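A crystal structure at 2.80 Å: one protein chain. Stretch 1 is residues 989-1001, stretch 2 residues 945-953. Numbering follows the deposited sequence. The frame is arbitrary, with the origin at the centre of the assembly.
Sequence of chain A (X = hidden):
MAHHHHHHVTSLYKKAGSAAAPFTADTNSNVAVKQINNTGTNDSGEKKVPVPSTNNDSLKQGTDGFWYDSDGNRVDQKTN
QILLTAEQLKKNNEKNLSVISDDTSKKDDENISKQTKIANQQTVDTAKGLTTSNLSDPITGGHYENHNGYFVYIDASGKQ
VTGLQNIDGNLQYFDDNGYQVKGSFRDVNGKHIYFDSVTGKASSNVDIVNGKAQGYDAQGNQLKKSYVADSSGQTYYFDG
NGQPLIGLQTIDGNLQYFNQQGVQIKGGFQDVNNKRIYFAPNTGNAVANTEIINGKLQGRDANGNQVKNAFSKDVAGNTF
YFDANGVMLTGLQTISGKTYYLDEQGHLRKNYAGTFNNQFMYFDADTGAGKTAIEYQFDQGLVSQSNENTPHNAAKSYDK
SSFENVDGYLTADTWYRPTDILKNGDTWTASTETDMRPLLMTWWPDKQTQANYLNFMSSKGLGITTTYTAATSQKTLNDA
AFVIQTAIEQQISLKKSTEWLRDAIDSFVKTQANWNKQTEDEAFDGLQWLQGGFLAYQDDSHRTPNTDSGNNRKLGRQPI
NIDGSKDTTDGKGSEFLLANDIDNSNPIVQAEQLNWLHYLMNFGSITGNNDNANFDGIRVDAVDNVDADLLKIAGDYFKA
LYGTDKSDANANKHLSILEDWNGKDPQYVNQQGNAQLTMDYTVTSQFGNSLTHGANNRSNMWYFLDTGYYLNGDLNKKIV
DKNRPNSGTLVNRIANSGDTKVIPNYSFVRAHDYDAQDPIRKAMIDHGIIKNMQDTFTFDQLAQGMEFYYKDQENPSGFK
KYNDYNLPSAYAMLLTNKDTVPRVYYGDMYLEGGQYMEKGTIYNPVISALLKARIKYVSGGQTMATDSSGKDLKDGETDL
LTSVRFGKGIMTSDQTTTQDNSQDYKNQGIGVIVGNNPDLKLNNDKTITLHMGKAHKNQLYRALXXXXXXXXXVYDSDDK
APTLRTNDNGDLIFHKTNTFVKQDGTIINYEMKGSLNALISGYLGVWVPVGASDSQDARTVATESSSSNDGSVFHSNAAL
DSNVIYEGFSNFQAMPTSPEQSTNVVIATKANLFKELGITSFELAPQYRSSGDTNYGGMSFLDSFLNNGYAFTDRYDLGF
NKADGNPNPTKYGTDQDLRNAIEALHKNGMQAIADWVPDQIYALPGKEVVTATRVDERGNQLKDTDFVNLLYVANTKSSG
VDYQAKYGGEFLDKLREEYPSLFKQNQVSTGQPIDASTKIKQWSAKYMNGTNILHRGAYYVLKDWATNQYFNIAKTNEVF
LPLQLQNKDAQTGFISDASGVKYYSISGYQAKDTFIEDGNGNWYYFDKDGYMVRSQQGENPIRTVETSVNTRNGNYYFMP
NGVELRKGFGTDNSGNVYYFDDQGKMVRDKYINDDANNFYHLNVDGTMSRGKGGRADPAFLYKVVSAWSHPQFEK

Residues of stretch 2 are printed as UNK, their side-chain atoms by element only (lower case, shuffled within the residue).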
ATOM      1  N   ASN A 989     -25.241   1.032  45.049  1.00 81.33           N
ATOM      2  CA  ASN A 989     -25.787  -0.090  44.287  1.00 80.85           C
ATOM      3  C   ASN A 989     -25.163  -0.190  42.914  1.00 82.53           C
ATOM      4  O   ASN A 989     -25.124   0.797  42.188  1.00 88.12           O
ATOM      5  CB  ASN A 989     -27.281   0.064  44.054  1.00 82.61           C
ATOM      6  CG  ASN A 989     -28.110  -0.072  45.315  1.00 82.53           C
ATOM      7  OD1 ASN A 989     -27.801  -0.829  46.253  1.00 82.69           O
ATOM      8  ND2 ASN A 989     -29.211   0.646  45.322  1.00 80.34           N
ATOM      9  N   TYR A 990     -24.752  -1.395  42.514  1.00 83.61           N
ATOM     10  CA  TYR A 990     -24.015  -1.587  41.248  1.00 79.70           C
ATOM     11  C   TYR A 990     -24.268  -2.967  40.633  1.00 78.18           C
ATOM     12  O   TYR A 990     -24.072  -3.998  41.278  1.00 77.93           O
ATOM     13  CB  TYR A 990     -22.512  -1.400  41.480  1.00 77.29           C
ATOM     14  CG  TYR A 990     -21.667  -1.391  40.225  1.00 73.83           C
ATOM     15  CD1 TYR A 990     -21.619  -0.276  39.404  1.00 70.38           C
ATOM     16  CD2 TYR A 990     -20.889  -2.504  39.877  1.00 71.11           C
ATOM     17  CE1 TYR A 990     -20.824  -0.276  38.270  1.00 68.21           C
ATOM     18  CE2 TYR A 990     -20.092  -2.505  38.738  1.00 66.83           C
ATOM     19  CZ  TYR A 990     -20.060  -1.393  37.940  1.00 64.23           C
ATOM     20  OH  TYR A 990     -19.268  -1.401  36.831  1.00 60.28           O
ATOM     21  N   GLU A 991     -24.671  -2.977  39.368  1.00 77.05           N
ATOM     22  CA  GLU A 991     -24.939  -4.222  38.658  1.00 81.32           C
ATOM     23  C   GLU A 991     -23.742  -4.633  37.782  1.00 79.08           C
ATOM     24  O   GLU A 991     -23.181  -3.797  37.079  1.00 74.32           O
ATOM     25  CB  GLU A 991     -26.203  -4.055  37.791  1.00 87.84           C
ATOM     26  CG  GLU A 991     -26.910  -5.365  37.435  1.00 93.45           C
ATOM     27  CD  GLU A 991     -27.952  -5.228  36.326  1.00 95.04           C
ATOM     28  OE1 GLU A 991     -28.511  -4.124  36.156  1.00 92.29           O
ATOM     29  OE2 GLU A 991     -28.223  -6.242  35.633  1.00 97.93           O
ATOM     30  N   MET A 992     -23.359  -5.915  37.831  1.00 81.06           N
ATOM     31  CA  MET A 992     -22.430  -6.504  36.845  1.00 82.54           C
ATOM     32  C   MET A 992     -23.155  -6.633  35.502  1.00 81.20           C
ATOM     33  O   MET A 992     -23.787  -7.649  35.187  1.00 83.03           O
ATOM     34  CB  MET A 992     -21.910  -7.878  37.280  1.00 85.53           C
ATOM     35  CG  MET A 992     -20.942  -7.872  38.452  1.00 87.62           C
ATOM     36  SD  MET A 992     -19.253  -7.328  38.065  1.00 87.72           S
ATOM     37  CE  MET A 992     -18.658  -8.758  37.138  1.00 85.72           C
ATOM     38  N   LYS A 993     -23.036  -5.567  34.727  1.00 80.12           N
ATOM     39  CA  LYS A 993     -23.853  -5.308  33.560  1.00 81.31           C
ATOM     40  C   LYS A 993     -22.914  -4.841  32.456  1.00 78.53           C
ATOM     41  O   LYS A 993     -22.132  -3.902  32.651  1.00 80.57           O
ATOM     42  CB  LYS A 993     -24.860  -4.186  33.906  1.00 84.88           C
ATOM     43  CG  LYS A 993     -25.964  -3.915  32.898  1.00 88.69           C
ATOM     44  CD  LYS A 993     -26.687  -2.602  33.200  1.00 90.03           C
ATOM     45  CE  LYS A 993     -27.930  -2.417  32.319  1.00 93.33           C
ATOM     46  NZ  LYS A 993     -27.622  -2.170  30.879  1.00 90.82           N
ATOM     47  N   GLY A 994     -22.973  -5.486  31.300  1.00 74.54           N
ATOM     48  CA  GLY A 994     -22.327  -4.946  30.110  1.00 70.51           C
ATOM     49  C   GLY A 994     -22.996  -3.626  29.747  1.00 68.43           C
ATOM     50  O   GLY A 994     -24.209  -3.476  29.883  1.00 69.80           O
ATOM     51  N   SER A 995     -22.206  -2.658  29.306  1.00 67.65           N
ATOM     52  CA  SER A 995     -22.718  -1.333  28.955  1.00 70.49           C
ATOM     53  C   SER A 995     -22.299  -0.951  27.533  1.00 69.53           C
ATOM     54  O   SER A 995     -21.391  -1.562  26.955  1.00 68.78           O
ATOM     55  CB  SER A 995     -22.198  -0.282  29.952  1.00 72.51           C
ATOM     56  OG  SER A 995     -22.597  -0.561  31.298  1.00 69.25           O
ATOM     57  N   LEU A 996     -22.954   0.068  26.979  1.00 69.31           N
ATOM     58  CA  LEU A 996     -22.601   0.583  25.664  1.00 70.43           C
ATOM     59  C   LEU A 996     -22.621   2.101  25.697  1.00 68.38           C
ATOM     60  O   LEU A 996     -23.662   2.691  25.913  1.00 74.58           O
ATOM     61  CB  LEU A 996     -23.558   0.023  24.598  1.00 75.52           C
ATOM     62  CG  LEU A 996     -23.075  -0.026  23.130  1.00 80.22           C
ATOM     63  CD1 LEU A 996     -23.590  -1.267  22.411  1.00 82.32           C
ATOM     64  CD2 LEU A 996     -23.496   1.206  22.345  1.00 81.98           C
ATOM     65  N   ASN A 997     -21.457   2.716  25.499  1.00 68.84           N
ATOM     66  CA  ASN A 997     -21.313   4.179  25.403  1.00 69.19           C
ATOM     67  C   ASN A 997     -19.965   4.520  24.740  1.00 65.21           C
ATOM     68  O   ASN A 997     -19.250   3.616  24.331  1.00 63.06           O
ATOM     69  CB  ASN A 997     -21.435   4.823  26.791  1.00 70.20           C
ATOM     70  CG  ASN A 997     -20.454   4.233  27.797  1.00 73.77           C
ATOM     71  OD1 ASN A 997     -19.236   4.339  27.629  1.00 74.31           O
ATOM     72  ND2 ASN A 997     -20.976   3.598  28.847  1.00 76.24           N
ATOM     73  N   ALA A 998     -19.628   5.803  24.628  1.00 65.06           N
ATOM     74  CA  ALA A 998     -18.385   6.215  23.980  1.00 66.75           C
ATOM     75  C   ALA A 998     -17.117   5.581  24.589  1.00 70.95           C
ATOM     76  O   ALA A 998     -16.161   5.294  23.866  1.00 76.14           O
ATOM     77  CB  ALA A 998     -18.254   7.733  23.986  1.00 67.85           C
ATOM     78  N   LEU A 999     -17.106   5.363  25.901  1.00 70.54           N
ATOM     79  CA  LEU A 999     -15.908   4.858  26.598  1.00 65.95           C
ATOM     80  C   LEU A 999     -15.804   3.315  26.650  1.00 66.00           C
ATOM     81  O   LEU A 999     -14.705   2.775  26.848  1.00 66.38           O
ATOM     82  CB  LEU A 999     -15.837   5.434  28.019  1.00 62.66           C
ATOM     83  CG  LEU A 999     -15.731   6.960  28.113  1.00 62.05           C
ATOM     84  CD1 LEU A 999     -16.138   7.457  29.489  1.00 60.43           C
ATOM     85  CD2 LEU A 999     -14.335   7.449  27.770  1.00 62.08           C
ATOM     86  N   ILE A1000     -16.918   2.597  26.480  1.00 62.66           N
ATOM     87  CA  ILE A1000     -16.874   1.134  26.556  1.00 60.75           C
ATOM     88  C   ILE A1000     -17.984   0.432  25.761  1.00 62.04           C
ATOM     89  O   ILE A1000     -19.081   0.958  25.589  1.00 68.13           O
ATOM     90  CB  ILE A1000     -16.869   0.659  28.033  1.00 61.07           C
ATOM     91  CG1 ILE A1000     -16.545  -0.832  28.134  1.00 61.84           C
ATOM     92  CG2 ILE A1000     -18.188   0.944  28.725  1.00 62.54           C
ATOM     93  CD1 ILE A1000     -16.157  -1.293  29.525  1.00 61.65           C
ATOM     94  N   SER A1001     -17.654  -0.762  25.278  1.00 60.62           N
ATOM     95  CA  SER A1001     -18.600  -1.722  24.738  1.00 62.12           C
ATOM     96  C   SER A1001     -18.269  -3.055  25.393  1.00 60.30           C
ATOM     97  O   SER A1001     -17.600  -3.906  24.801  1.00 60.69           O
ATOM     98  CB  SER A1001     -18.465  -1.847  23.222  1.00 64.96           C
ATOM     99  OG  SER A1001     -18.567  -0.576  22.589  1.00 75.89           O
ATOM    100  N   UNK A 945     -11.948   2.037  39.162  1.00 54.96           N
ATOM    101  CA  UNK A 945     -12.610   2.269  37.896  1.00 56.02           C
ATOM    102  C   UNK A 945     -13.773   1.277  37.777  1.00 55.34           C
ATOM    103  O   UNK A 945     -13.570   0.068  37.936  1.00 53.42           O
ATOM    104  c   UNK A 945     -12.187   1.499  35.485  1.00 60.43           C
ATOM    105  c   UNK A 945     -10.866   3.399  36.465  1.00 61.29           C
ATOM    106  c   UNK A 945     -11.576   2.080  36.757  1.00 59.67           C
ATOM    107  N   UNK A 946     -14.987   1.790  37.523  1.00 57.06           N
ATOM    108  CA  UNK A 946     -16.190   0.952  37.283  1.00 56.47           C
ATOM    109  C   UNK A 946     -17.042   1.480  36.139  1.00 56.86           C
ATOM    110  O   UNK A 946     -17.381   2.666  36.114  1.00 59.43           O
ATOM    111  c   UNK A 946     -16.630   0.001  39.658  1.00 60.18           C
ATOM    112  c   UNK A 946     -16.501  -1.463  39.251  1.00 62.74           C
ATOM    113  c   UNK A 946     -17.647   0.139  40.771  1.00 62.98           C
ATOM    114  c   UNK A 946     -17.072   0.897  38.514  1.00 57.06           C
ATOM    115  N   UNK A 947     -17.389   0.601  35.203  1.00 55.89           N
ATOM    116  CA  UNK A 947     -18.191   0.986  34.044  1.00 57.14           C
ATOM    117  C   UNK A 947     -19.696   1.042  34.362  1.00 60.71           C
ATOM    118  O   UNK A 947     -20.161   0.397  35.283  1.00 60.92           O
ATOM    119  o   UNK A 947     -18.353  -1.292  33.186  1.00 50.64           O
ATOM    120  c   UNK A 947     -17.943   0.019  32.874  1.00 54.20           C
ATOM    121  N   UNK A 948     -20.429   1.825  33.578  1.00 61.64           N
ATOM    122  CA  UNK A 948     -21.871   1.938  33.705  1.00 65.28           C
ATOM    123  C   UNK A 948     -22.446   2.396  32.364  1.00 68.70           C
ATOM    124  O   UNK A 948     -21.710   2.522  31.390  1.00 66.66           O
ATOM    125  o   UNK A 948     -21.999   4.973  33.619  1.00 68.11           O
ATOM    126  n   UNK A 948     -20.882   4.786  35.578  1.00 64.40           N
ATOM    127  c   UNK A 948     -21.690   4.310  34.626  1.00 68.28           C
ATOM    128  c   UNK A 948     -22.237   2.897  34.842  1.00 66.97           C
ATOM    129  N   UNK A 949     -23.748   2.656  32.314  1.00 73.46           N
ATOM    130  CA  UNK A 949     -24.435   2.860  31.037  1.00 78.37           C
ATOM    131  C   UNK A 949     -24.183   4.205  30.335  1.00 76.90           C
ATOM    132  O   UNK A 949     -24.509   4.355  29.143  1.00 73.31           O
ATOM    133  c   UNK A 949     -25.937   2.601  31.230  1.00 84.62           C
ATOM    134  o   UNK A 949     -25.669   0.236  30.890  1.00 91.61           O
ATOM    135  o   UNK A 949     -27.010   0.877  32.524  1.00 93.00           O
ATOM    136  c   UNK A 949     -26.232   1.136  31.574  1.00 89.61           C
ATOM    137  N   UNK A 950     -23.615   5.167  31.065  1.00 78.26           N
ATOM    138  CA  UNK A 950     -23.296   6.498  30.517  1.00 79.60           C
ATOM    139  C   UNK A 950     -21.790   6.779  30.390  1.00 80.94           C
ATOM    140  O   UNK A 950     -21.385   7.660  29.630  1.00 83.82           O
ATOM    141  c   UNK A 950     -23.952   7.586  31.363  1.00 76.25           C
ATOM    142  o   UNK A 950     -23.580   7.448  32.708  1.00 74.28           O
ATOM    143  N   UNK A 951     -20.970   6.046  31.136  1.00 80.67           N
ATOM    144  CA  UNK A 951     -19.514   6.166  31.023  1.00 77.66           C
ATOM    145  C   UNK A 951     -18.756   5.147  31.865  1.00 76.02           C
ATOM    146  O   UNK A 951     -19.218   4.016  32.077  1.00 79.30           O
ATOM    147  N   UNK A 952     -17.580   5.555  32.333  1.00 70.30           N
ATOM    148  CA  UNK A 952     -16.800   4.792  33.303  1.00 66.95           C
ATOM    149  C   UNK A 952     -16.437   5.763  34.409  1.00 62.56           C
ATOM    150  O   UNK A 952     -15.805   6.769  34.146  1.00 57.39           O
ATOM    151  c   UNK A 952     -15.491   4.214  32.699  1.00 67.32           C
ATOM    152  c   UNK A 952     -14.727   3.417  33.748  1.00 68.11           C
ATOM    153  c   UNK A 952     -15.789   3.306  31.502  1.00 67.73           C
ATOM    154  c   UNK A 952     -14.588   2.963  30.644  1.00 65.33           C
ATOM    155  N   UNK A 953     -16.859   5.464  35.635  1.00 64.96           N
ATOM    156  CA  UNK A 953     -16.506   6.275  36.791  1.00 65.12           C
ATOM    157  C   UNK A 953     -15.068   6.003  37.193  1.00 62.18           C
ATOM    158  O   UNK A 953     -14.605   4.876  37.137  1.00 59.33           O
ATOM    159  c   UNK A 953     -18.855   6.465  37.771  1.00 71.19           C
ATOM    160  c   UNK A 953     -17.422   5.974  37.979  1.00 69.04           C
ATOM    161  o   UNK A 953     -19.779   5.820  38.318  1.00 74.83           O
ATOM    162  o   UNK A 953     -19.066   7.493  37.090  1.00 70.51           O
TER

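Position 945 carries three carbons, one bearing the other two, so the branch lies at CB. Its side chain stays out of reach of stretch 1. A CB fork with two single-carbon arms is valine, V945.

Position 946 has four carbons, forked at the second. Its CB lies 3.6 Å from Y990 OH, and one branch carbon sits over the face of the Y990 ring. This is leucine: L946 CD1 is 3.9 Å from the ring centroid of Y990, 7° off the ring normal, a CH-pi contact. CD2 adds an apolar contact, 3.8 Å from Y990 CE2.

Position 947 shows one carbon and then one oxygen. Its CB sits 4.0 Å from I1000 CD1, and its backbone O accepts a hydrogen bond from Y990 OH at 2.5 Å, near the plane of the ring. The short side chain is serine; S947 OG is hydrogen-bonded elsewhere in the structure.

At 948, two carbons end in one oxygen and one nitrogen, a carboxamide. CB points away from stretch 1, while the backbone O lies 2.9 Å from N997 ND2. This is asparagine: N948 OD1 accepts from the backbone N of 950 (3.0 Å) and of 951 (2.9 Å), both at 150°, folding the side chain over the turn.

Position 949 has two carbons, the second carrying two oxygens. Although CB points away, the end comes back, and one oxygen is 3.1 Å from K993 NZ. A carboxylate on a single CB is aspartate, and D949 OD1 forms a salt bridge with the ammonium group of K993. S995 OG also lies 3.2 Å from D949 OD1.

Position 950 again has one carbon and one oxygen; the CA-to-CB bond points away from stretch 1. It is serine, and S950 OG donates to N948 OD1 at 3.1 Å.

Position 951 has no side-chain atoms, and its CA lies 3.9 Å from L999 CD1. It is glycine, G951.

At 952, four carbons fork at the first, one arm being two carbons long; the end carbon of that arm is 3.8 Å from L999 CB. This is isoleucine, and I952 CD1 also lies 4.2 Å from I1000 CB.

Position 953 has two carbons and two carboxylate oxygens, without contact to stretch 1. It is aspartate, and D953 pairs with L946 through backbone hydrogen bonds, D953 N to L946 O at 2.9 Å and L946 N to D953 O at 3.1 Å.

The contact therefore combines a hairpin, braced at its turn by N948, with three anchors: Y990 against L946 and S947, K993 with D949, and L999 and I1000 against I952. The two stretches bury 642 Å² between them, both sides summed.

Stretch 2, residues 945-953: VLSNDSGID
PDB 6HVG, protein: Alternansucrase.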